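Long-range contacts in aldose 1-epimerase (Escherichia coli, PDB 3NRE), which probably interconverts the alpha and beta anomers of aldose sugars, as an aldose 1-epimerase of the galactose mutarotase clan: residues F49-G60 / D79-W88; L154-A164 / F189-R197. All coordinates share one frame; numbering follows the deposited sequence. Where two conformers were deposited one is given.

Contact 1. Residues F49-G60 / D79-W88; sequences FPLVPFANRVSG and DAHYLHGDGW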
loop_
_atom_site.group_PDB
_atom_site.type_symbol
_atom_site.label_atom_id
_atom_site.label_comp_id
_atom_site.label_asym_id
_atom_site.label_seq_id
_atom_site.Cartn_x
_atom_site.Cartn_y
_atom_site.Cartn_z
ATOM N N PHE A 49 2.453 -4.023 3.394
ATOM C CA PHE A 49 2.675 -3.109 4.505
ATOM C C PHE A 49 1.786 -1.893 4.390
ATOM O O PHE A 49 1.376 -1.539 3.276
ATOM C CB PHE A 49 4.174 -2.733 4.666
ATOM C CG PHE A 49 4.837 -2.093 3.472
ATOM C CD1 PHE A 49 4.737 -0.736 3.246
ATOM C CD2 PHE A 49 5.725 -2.834 2.642
ATOM C CE1 PHE A 49 5.417 -0.106 2.266
ATOM C CE2 PHE A 49 6.367 -2.207 1.594
ATOM C CZ PHE A 49 6.220 -0.833 1.405
ATOM N N PRO A 50 1.479 -1.256 5.522
ATOM C CA PRO A 50 0.572 -0.117 5.551
ATOM C C PRO A 50 1.329 1.145 5.260
ATOM O O PRO A 50 2.560 1.229 5.488
ATOM C CB PRO A 50 0.077 -0.098 6.993
ATOM C CG PRO A 50 1.247 -0.645 7.781
ATOM C CD PRO A 50 1.826 -1.721 6.881
ATOM N N LEU A 51 0.608 2.110 4.693
ATOM C CA LEU A 51 1.169 3.421 4.392
ATOM C C LEU A 51 0.448 4.463 5.263
ATOM O O LEU A 51 -0.754 4.704 5.074
ATOM C CB LEU A 51 0.949 3.717 2.876
ATOM C CG LEU A 51 1.402 2.586 1.911
ATOM C CD1 LEU A 51 1.031 2.909 0.456
ATOM C CD2 LEU A 51 2.888 2.279 2.040
ATOM N N VAL A 52 1.163 5.020 6.237
ATOM C CA VAL A 52 0.607 6.032 7.157
ATOM C C VAL A 52 1.780 6.815 7.738
ATOM O O VAL A 52 2.783 6.227 8.156
ATOM C CB VAL A 52 -0.222 5.326 8.272
ATOM C CG1 VAL A 52 0.662 4.317 9.120
ATOM C CG2 VAL A 52 -0.823 6.346 9.182
ATOM N N PRO A 53 1.712 8.165 7.759
ATOM C CA PRO A 53 0.540 9.018 7.564
ATOM C C PRO A 53 0.371 9.573 6.148
ATOM O O PRO A 53 -0.429 10.485 5.925
ATOM C CB PRO A 53 0.820 10.152 8.549
ATOM C CG PRO A 53 2.304 10.333 8.449
ATOM C CD PRO A 53 2.804 8.896 8.404
ATOM N N PHE A 54 1.109 9.034 5.192
ATOM C CA PHE A 54 0.827 9.222 3.758
ATOM C C PHE A 54 1.617 8.215 2.987
ATOM O O PHE A 54 2.429 7.472 3.564
ATOM C CB PHE A 54 1.128 10.649 3.273
ATOM C CG PHE A 54 2.527 11.090 3.508
ATOM C CD1 PHE A 54 3.497 10.873 2.570
ATOM C CD2 PHE A 54 2.854 11.826 4.627
ATOM C CE1 PHE A 54 4.789 11.325 2.777
ATOM C CE2 PHE A 54 4.145 12.280 4.843
ATOM C CZ PHE A 54 5.120 12.023 3.915
ATOM N N ALA A 55 1.342 8.106 1.700
ATOM C CA ALA A 55 2.012 7.118 0.871
ATOM C C ALA A 55 3.064 7.779 -0.011
ATOM O O ALA A 55 2.936 8.965 -0.394
ATOM C CB ALA A 55 1.009 6.421 -0.022
ATOM N N ASN A 56 4.086 7.007 -0.366
ATOM C CA ASN A 56 5.081 7.358 -1.366
ATOM C C ASN A 56 5.987 8.489 -0.823
ATOM O O ASN A 56 6.293 8.517 0.368
ATOM C CB ASN A 56 4.439 7.617 -2.782
ATOM C CG ASN A 56 5.354 7.231 -3.919
ATOM O OD1 ASN A 56 6.300 7.959 -4.211
ATOM N ND2 ASN A 56 5.140 6.069 -4.513
ATOM N N ARG A 57 6.464 9.361 -1.700
ATOM C CA ARG A 57 7.485 10.345 -1.382
ATOM C C ARG A 57 6.945 11.758 -1.597
ATOM O O ARG A 57 6.040 11.934 -2.418
ATOM C CB ARG A 57 8.622 10.173 -2.389
ATOM C CG ARG A 57 9.271 8.771 -2.394
ATOM C CD ARG A 57 10.226 8.556 -3.508
ATOM N NE ARG A 57 10.823 7.197 -3.424
ATOM C CZ ARG A 57 10.253 6.075 -3.846
ATOM N NH1 ARG A 57 9.068 6.102 -4.445
ATOM N NH2 ARG A 57 10.904 4.917 -3.658
ATOM N N VAL A 58 7.526 12.739 -0.894
ATOM C CA VAL A 58 7.230 14.162 -1.117
ATOM C C VAL A 58 8.508 14.760 -1.729
ATOM O O VAL A 58 9.541 14.819 -1.056
ATOM C CB VAL A 58 6.902 14.881 0.145
ATOM C CG1 VAL A 58 6.582 16.382 -0.173
ATOM C CG2 VAL A 58 5.728 14.190 0.929
ATOM N N SER A 59 8.449 15.111 -3.020
ATOM C CA SER A 59 9.689 15.523 -3.706
ATOM C C SER A 59 10.327 16.692 -3.018
ATOM O O SER A 59 9.658 17.694 -2.669
ATOM C CB SER A 59 9.490 15.711 -5.201
ATOM O OG SER A 59 8.535 16.694 -5.410
ATOM N N GLY A 60 11.630 16.551 -2.777
ATOM C CA GLY A 60 12.406 17.552 -2.061
ATOM C C GLY A 60 12.425 17.407 -0.544
ATOM O O GLY A 60 13.131 18.141 0.132
ATOM N N ASP A 79 16.992 5.122 0.205
ATOM C CA ASP A 79 16.224 6.161 -0.533
ATOM C C ASP A 79 16.542 7.540 0.088
ATOM O O ASP A 79 16.497 7.703 1.340
ATOM C CB ASP A 79 14.740 5.842 -0.496
ATOM C CG ASP A 79 13.906 6.620 -1.548
ATOM O OD1 ASP A 79 14.222 7.786 -1.913
ATOM O OD2 ASP A 79 12.991 5.989 -2.114
ATOM N N ALA A 80 16.896 8.511 -0.755
ATOM C CA ALA A 80 17.090 9.896 -0.332
ATOM C C ALA A 80 15.807 10.545 0.170
ATOM O O ALA A 80 15.843 11.475 0.996
ATOM C CB ALA A 80 17.709 10.770 -1.456
ATOM N N HIS A 81 14.679 10.055 -0.316
ATOM C CA HIS A 81 13.402 10.600 0.121
ATOM C C HIS A 81 12.787 9.793 1.235
ATOM O O HIS A 81 12.762 8.570 1.161
ATOM C CB HIS A 81 12.394 10.666 -1.036
ATOM C CG HIS A 81 12.663 11.796 -1.964
ATOM N ND1 HIS A 81 13.595 11.714 -2.981
ATOM C CD2 HIS A 81 12.216 13.075 -1.954
ATOM C CE1 HIS A 81 13.686 12.897 -3.564
ATOM N NE2 HIS A 81 12.834 13.726 -2.991
ATOM N N TYR A 82 12.271 10.516 2.216
ATOM C CA TYR A 82 11.333 9.957 3.182
ATOM C C TYR A 82 10.250 9.245 2.393
ATOM O O TYR A 82 9.702 9.804 1.424
ATOM C CB TYR A 82 10.763 11.072 4.027
ATOM C CG TYR A 82 9.725 10.638 5.041
ATOM C CD1 TYR A 82 8.393 10.566 4.698
ATOM C CD2 TYR A 82 10.072 10.379 6.344
ATOM C CE1 TYR A 82 7.429 10.192 5.644
ATOM C CE2 TYR A 82 9.095 10.013 7.290
ATOM C CZ TYR A 82 7.800 9.951 6.922
ATOM O OH TYR A 82 6.808 9.648 7.868
ATOM N N LEU A 83 9.971 7.995 2.774
ATOM C CA LEU A 83 9.131 7.098 1.987
ATOM C C LEU A 83 8.047 6.415 2.836
ATOM O O LEU A 83 8.369 5.827 3.844
ATOM C CB LEU A 83 10.087 6.067 1.353
ATOM C CG LEU A 83 9.520 4.970 0.567
ATOM C CD1 LEU A 83 8.727 5.492 -0.696
ATOM C CD2 LEU A 83 10.580 3.922 0.092
ATOM N N HIS A 84 6.777 6.498 2.394
ATOM C CA HIS A 84 5.666 5.642 2.896
ATOM C C HIS A 84 5.352 5.826 4.364
ATOM O O HIS A 84 4.712 4.948 4.953
ATOM C CB HIS A 84 6.002 4.166 2.662
ATOM C CG HIS A 84 6.026 3.773 1.226
ATOM N ND1 HIS A 84 5.190 4.334 0.286
ATOM C CD2 HIS A 84 6.748 2.831 0.579
ATOM C CE1 HIS A 84 5.415 3.769 -0.880
ATOM N NE2 HIS A 84 6.359 2.852 -0.737
ATOM N N GLY A 85 5.730 6.967 4.942
ATOM C CA GLY A 85 5.382 7.203 6.335
ATOM C C GLY A 85 6.247 6.430 7.320
ATOM O O GLY A 85 7.352 6.013 7.000
ATOM N N ASP A 86 5.722 6.242 8.546
ATOM C CA ASP A 86 6.477 5.568 9.609
ATOM C C ASP A 86 5.911 4.221 10.024
ATOM O O ASP A 86 6.591 3.466 10.682
ATOM C CB ASP A 86 6.563 6.442 10.856
ATOM C CG ASP A 86 6.660 7.920 10.513
ATOM O OD1 ASP A 86 7.753 8.373 10.015
ATOM O OD2 ASP A 86 5.607 8.602 10.723
ATOM N N GLY A 87 4.654 3.975 9.730
ATOM C CA GLY A 87 4.017 2.761 10.209
ATOM C C GLY A 87 4.746 1.486 9.839
ATOM O O GLY A 87 4.989 0.601 10.685
ATOM N N TRP A 88 5.114 1.401 8.570
ATOM C CA TRP A 88 5.819 0.228 8.066
ATOM C C TRP A 88 7.163 -0.068 8.728
ATOM O O TRP A 88 7.685 -1.166 8.552
ATOM C CB TRP A 88 5.977 0.303 6.533
ATOM C CG TRP A 88 6.908 1.398 6.033
ATOM C CD1 TRP A 88 6.936 2.728 6.411
ATOM C CD2 TRP A 88 7.895 1.251 5.022
ATOM N NE1 TRP A 88 7.897 3.388 5.674
ATOM C CE2 TRP A 88 8.500 2.505 4.831
ATOM C CE3 TRP A 88 8.293 0.185 4.219
ATOM C CZ2 TRP A 88 9.487 2.716 3.877
ATOM C CZ3 TRP A 88 9.283 0.382 3.281
ATOM C CH2 TRP A 88 9.893 1.632 3.123
HETATM O O HOH W 1 3.655 3.295 6.794
HETATM O O HOH W 2 9.667 12.335 0.876
#
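Asn-56 and His-84 meet in what is probably the sugar pocket of this mutarotase-like fold, where the loop 52-60 lies along 79-88. Asn-56 N donates to His-84 ND1 at 3.0 Å, tilted from the ring plane, while His-84 N returns an almost straight bond to Asn-56 O (2.9 Å, 176°). The backbone bond holds the chains together; the one to ND1 helps fix the imidazole's rotation, as do leucine methyls on both faces: Leu-51 CD2, 3.8 Å from the ring centroid of His-84, and Leu-83 CD1 opposite. The same Leu-83 CD1 lies over the guanidinium of Arg-57, filling the space between the two polar groups. Extended from CG to NE, the Arg-57 chain reaches Asp-79, where its NE and NH2 both donate to Asp-79 OD2 (2.8 Å each), a side-on salt bridge with OD2 nearly in the guanidinium plane. Asp-79 OD1 meanwhile accepts from His-81 N in an Asx turn. Gly-60 N meets His-81 NE2 in the ring plane at 3.1 Å. Toward the other end, Phe-49 forms an offset stack with the six-membered ring of Trp-88 (CE1 to CE3 3.5 Å, planes at 24°). Asp-86 N binds Val-52 O at 3.0 Å, and a beta carbon on Gly-85 would collide with that oxygen. A water ties the backbones of Pro-50, Val-52, His-84 and Trp-88 together. His-84 NE2, Arg-57 NH1 and Asn-56 ND2 hydrogen-bond PEG molecules, probably from the crystallisation liquor, though these often mark pockets. Strand 49-51 pairs with strand 142-153, whose His-149 stacks on Phe-49, while Val-52 and Pro-53 rest on strand 114-123.

Contact 2. Residues L154-A164 / F189-R197; sequences LSPQTRIQAQA and FNQPAPLPR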
loop_
_atom_site.group_PDB
_atom_site.type_symbol
_atom_site.label_atom_id
_atom_site.label_comp_id
_atom_site.label_asym_id
_atom_site.label_seq_id
_atom_site.Cartn_x
_atom_site.Cartn_y
_atom_site.Cartn_z
ATOM N N LEU A 154 3.513 -13.265 -9.216
ATOM C CA LEU A 154 3.462 -12.985 -10.660
ATOM C C LEU A 154 3.807 -14.189 -11.475
ATOM O O LEU A 154 4.839 -14.813 -11.252
ATOM C CB LEU A 154 4.458 -11.862 -11.003
ATOM C CG LEU A 154 4.526 -11.330 -12.426
ATOM C CD1 LEU A 154 3.160 -10.821 -12.899
ATOM C CD2 LEU A 154 5.561 -10.189 -12.589
ATOM N N SER A 155 2.942 -14.482 -12.449
ATOM C CA SER A 155 3.121 -15.545 -13.408
ATOM C C SER A 155 3.093 -14.932 -14.806
ATOM O O SER A 155 2.480 -13.867 -14.978
ATOM C CB SER A 155 1.970 -16.552 -13.235
ATOM O OG SER A 155 1.723 -17.271 -14.410
ATOM N N PRO A 156 3.704 -15.621 -15.814
ATOM C CA PRO A 156 3.581 -15.170 -17.202
ATOM C C PRO A 156 2.123 -15.029 -17.576
ATOM O O PRO A 156 1.805 -14.252 -18.464
ATOM C CB PRO A 156 4.229 -16.294 -18.016
ATOM C CG PRO A 156 5.166 -16.943 -17.106
ATOM C CD PRO A 156 4.611 -16.776 -15.692
ATOM N N GLN A 157 1.239 -15.772 -16.882
ATOM C CA GLN A 157 -0.198 -15.779 -17.256
ATOM C C GLN A 157 -0.986 -14.699 -16.484
ATOM O O GLN A 157 -2.126 -14.454 -16.831
ATOM C CB GLN A 157 -0.851 -17.125 -16.941
ATOM C CG GLN A 157 0.015 -18.331 -17.269
ATOM C CD GLN A 157 0.469 -18.428 -18.663
ATOM O OE1 GLN A 157 -0.139 -17.878 -19.588
ATOM N NE2 GLN A 157 1.499 -19.284 -18.878
ATOM N N THR A 158 -0.438 -14.133 -15.431
ATOM C CA THR A 158 -1.156 -13.088 -14.634
ATOM C C THR A 158 -1.607 -11.884 -15.482
ATOM O O THR A 158 -0.887 -11.445 -16.400
ATOM C CB THR A 158 -0.256 -12.535 -13.493
ATOM O OG1 THR A 158 0.240 -13.606 -12.710
ATOM C CG2 THR A 158 -1.025 -11.617 -12.573
ATOM N N ARG A 159 -2.805 -11.376 -15.178
ATOM C CA ARG A 159 -3.361 -10.190 -15.834
ATOM C C ARG A 159 -4.032 -9.337 -14.755
ATOM O O ARG A 159 -4.562 -9.863 -13.801
ATOM C CB ARG A 159 -4.376 -10.562 -16.935
ATOM C CG ARG A 159 -3.751 -11.453 -18.081
ATOM C CD ARG A 159 -4.645 -11.544 -19.268
ATOM N NE ARG A 159 -6.046 -11.763 -18.898
ATOM C CZ ARG A 159 -7.078 -11.563 -19.726
ATOM N NH1 ARG A 159 -6.857 -11.158 -20.967
ATOM N NH2 ARG A 159 -8.332 -11.776 -19.310
ATOM N N ILE A 160 -3.947 -8.018 -14.894
ATOM C CA ILE A 160 -4.653 -7.100 -14.000
ATOM C C ILE A 160 -5.520 -6.115 -14.778
ATOM O O ILE A 160 -5.295 -5.868 -15.973
ATOM C CB ILE A 160 -3.675 -6.284 -13.114
ATOM C CG1 ILE A 160 -2.788 -5.380 -13.966
ATOM C CG2 ILE A 160 -2.823 -7.235 -12.279
ATOM C CD1 ILE A 160 -1.990 -4.342 -13.119
ATOM N N GLN A 161 -6.511 -5.603 -14.056
ATOM C CA GLN A 161 -7.460 -4.634 -14.595
ATOM C C GLN A 161 -7.736 -3.614 -13.499
ATOM O O GLN A 161 -8.077 -3.969 -12.382
ATOM C CB GLN A 161 -8.760 -5.274 -15.026
ATOM C CG GLN A 161 -9.692 -4.284 -15.743
ATOM C CD GLN A 161 -11.014 -4.914 -16.146
ATOM O OE1 GLN A 161 -11.351 -6.026 -15.708
ATOM N NE2 GLN A 161 -11.766 -4.217 -16.972
ATOM N N ALA A 162 -7.497 -2.348 -13.812
ATOM C CA ALA A 162 -7.619 -1.270 -12.838
ATOM C C ALA A 162 -7.799 0.045 -13.621
ATOM O O ALA A 162 -6.880 0.516 -14.272
ATOM C CB ALA A 162 -6.358 -1.182 -11.944
ATOM N N GLN A 163 -9.004 0.583 -13.600
ATOM C CA GLN A 163 -9.337 1.820 -14.321
ATOM C C GLN A 163 -8.319 2.925 -14.122
ATOM O O GLN A 163 -7.863 3.127 -13.019
ATOM C CB GLN A 163 -10.725 2.295 -13.870
ATOM C CG GLN A 163 -11.162 3.654 -14.417
ATOM C CD GLN A 163 -12.522 4.051 -13.850
ATOM O OE1 GLN A 163 -13.531 3.406 -14.145
ATOM N NE2 GLN A 163 -12.544 5.086 -13.003
ATOM N N ALA A 164 -7.962 3.629 -15.199
ATOM C CA ALA A 164 -7.038 4.744 -15.136
ATOM C C ALA A 164 -7.269 5.676 -16.302
ATOM O O ALA A 164 -7.520 5.230 -17.425
ATOM C CB ALA A 164 -5.570 4.266 -15.123
ATOM N N PHE A 189 -4.265 -0.673 -18.056
ATOM C CA PHE A 189 -4.950 -1.746 -17.368
ATOM C C PHE A 189 -6.447 -1.494 -17.267
ATOM O O PHE A 189 -7.133 -2.124 -16.460
ATOM C CB PHE A 189 -4.337 -1.965 -15.972
ATOM C CG PHE A 189 -2.855 -2.173 -16.024
ATOM C CD1 PHE A 189 -2.336 -3.319 -16.608
ATOM C CD2 PHE A 189 -1.984 -1.195 -15.588
ATOM C CE1 PHE A 189 -0.913 -3.494 -16.677
ATOM C CE2 PHE A 189 -0.598 -1.351 -15.683
ATOM C CZ PHE A 189 -0.071 -2.507 -16.240
ATOM N N ASN A 190 -6.985 -0.605 -18.106
ATOM C CA ASN A 190 -8.453 -0.436 -18.125
ATOM C C ASN A 190 -9.200 -1.730 -18.481
ATOM O O ASN A 190 -10.247 -2.036 -17.918
ATOM C CB ASN A 190 -8.872 0.703 -19.061
ATOM C CG ASN A 190 -8.572 2.068 -18.472
ATOM O OD1 ASN A 190 -9.336 2.573 -17.639
ATOM N ND2 ASN A 190 -7.423 2.643 -18.842
ATOM N N GLN A 191 -8.633 -2.488 -19.421
ATOM C CA GLN A 191 -9.072 -3.884 -19.720
ATOM C C GLN A 191 -7.940 -4.815 -19.208
ATOM O O GLN A 191 -6.777 -4.401 -19.171
ATOM C CB GLN A 191 -9.291 -4.081 -21.227
ATOM C CG GLN A 191 -10.551 -3.366 -21.821
ATOM C CD GLN A 191 -11.832 -3.686 -21.031
ATOM O OE1 GLN A 191 -12.399 -2.810 -20.367
ATOM N NE2 GLN A 191 -12.253 -4.958 -21.057
ATOM N N PRO A 192 -8.264 -6.062 -18.812
ATOM C CA PRO A 192 -7.233 -6.955 -18.304
ATOM C C PRO A 192 -5.991 -7.009 -19.194
ATOM O O PRO A 192 -6.122 -7.181 -20.418
ATOM C CB PRO A 192 -7.922 -8.316 -18.280
ATOM C CG PRO A 192 -9.383 -8.004 -18.223
ATOM C CD PRO A 192 -9.565 -6.736 -18.981
ATOM N N ALA A 193 -4.805 -6.886 -18.601
ATOM C CA ALA A 193 -3.581 -6.850 -19.388
ATOM C C ALA A 193 -2.454 -7.505 -18.596
ATOM O O ALA A 193 -2.459 -7.452 -17.393
ATOM C CB ALA A 193 -3.217 -5.394 -19.707
ATOM N N PRO A 194 -1.447 -8.062 -19.295
ATOM C CA PRO A 194 -0.282 -8.608 -18.571
ATOM C C PRO A 194 0.567 -7.515 -17.931
ATOM O O PRO A 194 0.506 -6.343 -18.369
ATOM C CB PRO A 194 0.528 -9.309 -19.684
ATOM C CG PRO A 194 0.124 -8.575 -20.977
ATOM C CD PRO A 194 -1.326 -8.189 -20.769
ATOM N N LEU A 195 1.352 -7.879 -16.919
ATOM C CA LEU A 195 2.371 -6.967 -16.421
ATOM C C LEU A 195 3.518 -6.959 -17.420
ATOM O O LEU A 195 3.923 -8.004 -17.917
ATOM C CB LEU A 195 2.918 -7.384 -15.050
ATOM C CG LEU A 195 2.111 -7.087 -13.772
ATOM C CD1 LEU A 195 1.816 -5.592 -13.539
ATOM C CD2 LEU A 195 0.800 -7.956 -13.753
ATOM N N PRO A 196 4.083 -5.764 -17.705
ATOM C CA PRO A 196 5.325 -5.712 -18.464
ATOM C C PRO A 196 6.425 -6.520 -17.776
ATOM O O PRO A 196 6.482 -6.548 -16.546
ATOM C CB PRO A 196 5.713 -4.220 -18.400
ATOM C CG PRO A 196 4.455 -3.480 -18.022
ATOM C CD PRO A 196 3.560 -4.443 -17.323
ATOM N N ARG A 197 7.308 -7.120 -18.565
ATOM C CA ARG A 197 8.465 -7.854 -18.055
ATOM C C ARG A 197 9.694 -6.961 -18.082
ATOM O O ARG A 197 10.688 -7.248 -18.766
ATOM C CB ARG A 197 8.704 -9.132 -18.890
ATOM C CG ARG A 197 7.731 -10.259 -18.531
ATOM C CD ARG A 197 7.571 -10.311 -17.027
ATOM N NE ARG A 197 6.743 -11.416 -16.528
ATOM C CZ ARG A 197 5.416 -11.377 -16.399
ATOM N NH1 ARG A 197 4.723 -10.306 -16.772
ATOM N NH2 ARG A 197 4.773 -12.424 -15.916
HETATM O O HOH W 3 6.623 -14.288 -14.129
HETATM O O HOH W 4 1.795 -11.036 -16.563
#
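Ile-160 and Ala-193 form an antiparallel hydrogen-bonded pair, with Ile-160 N to Ala-193 O at 3.0 Å and Ala-193 N to Ile-160 O at 2.9 Å. Beyond the paired strands, Ala-162 N donates to Phe-189 O at 2.7 Å. Pro-192 and Pro-194, having no N-H to give, suit a strand bonded so sparsely. Side-chain amides add to the backbone bonds. Asn-190 starts off away from its partner, but its CG, anti to the carbonyl carbon (chi1 -74°), swings the amide back to Ala-164: OD1 accepts from Ala-164 N at 3.0 Å, and ND2, which also binds Asp-188, donates in plane to a lone pair of Ala-164 O at 3.0 Å. With an alanine here, Ala-164 N and O would probably lose these mates, freeing the end of the pairing to move. In one of its two conformers, Gln-161 NE2 donates to Asn-190 O at 2.8 Å. Apolar contacts fill the inner face, where Ile-160 CD1 sits above the centre of the Phe-189 ring (3.7 Å from its centroid) and Leu-195 CD2 touches Leu-154 CD1 at 3.8 Å. On the outside, Pro-192 CB lies over the guanidinium of Arg-159, which is salt-bridged to Glu-214. Strand 193-194 thus ends the nine-stranded antiparallel sheet as a short edge strand, while Ile-160 and Leu-195 pack on Ile-235 and Phe-251 of the eight-stranded sheet, as expected of a beta-sandwich.

The two contacts follow one another along the chain, 49-60/79-88 closing before 154-164/189-197 opens, and they lie on opposite sides of its centre. Their own centres are 26 Å apart and their nearest atoms about 15 Å, so they do not touch. Strand 142-153 joins them: it pairs with strand 48-51 of contact 1 and then runs directly into the start of contact 2. Both also adjoin the nine-stranded sheet, contact 1 through side chains resting on strand 114-123, contact 2 as the last two strands, 159-162 and 193-194, at one edge. Contact 1 thus shapes the probable sugar pocket, whereas contact 2 finishes a sheet edge of the same all-beta fold.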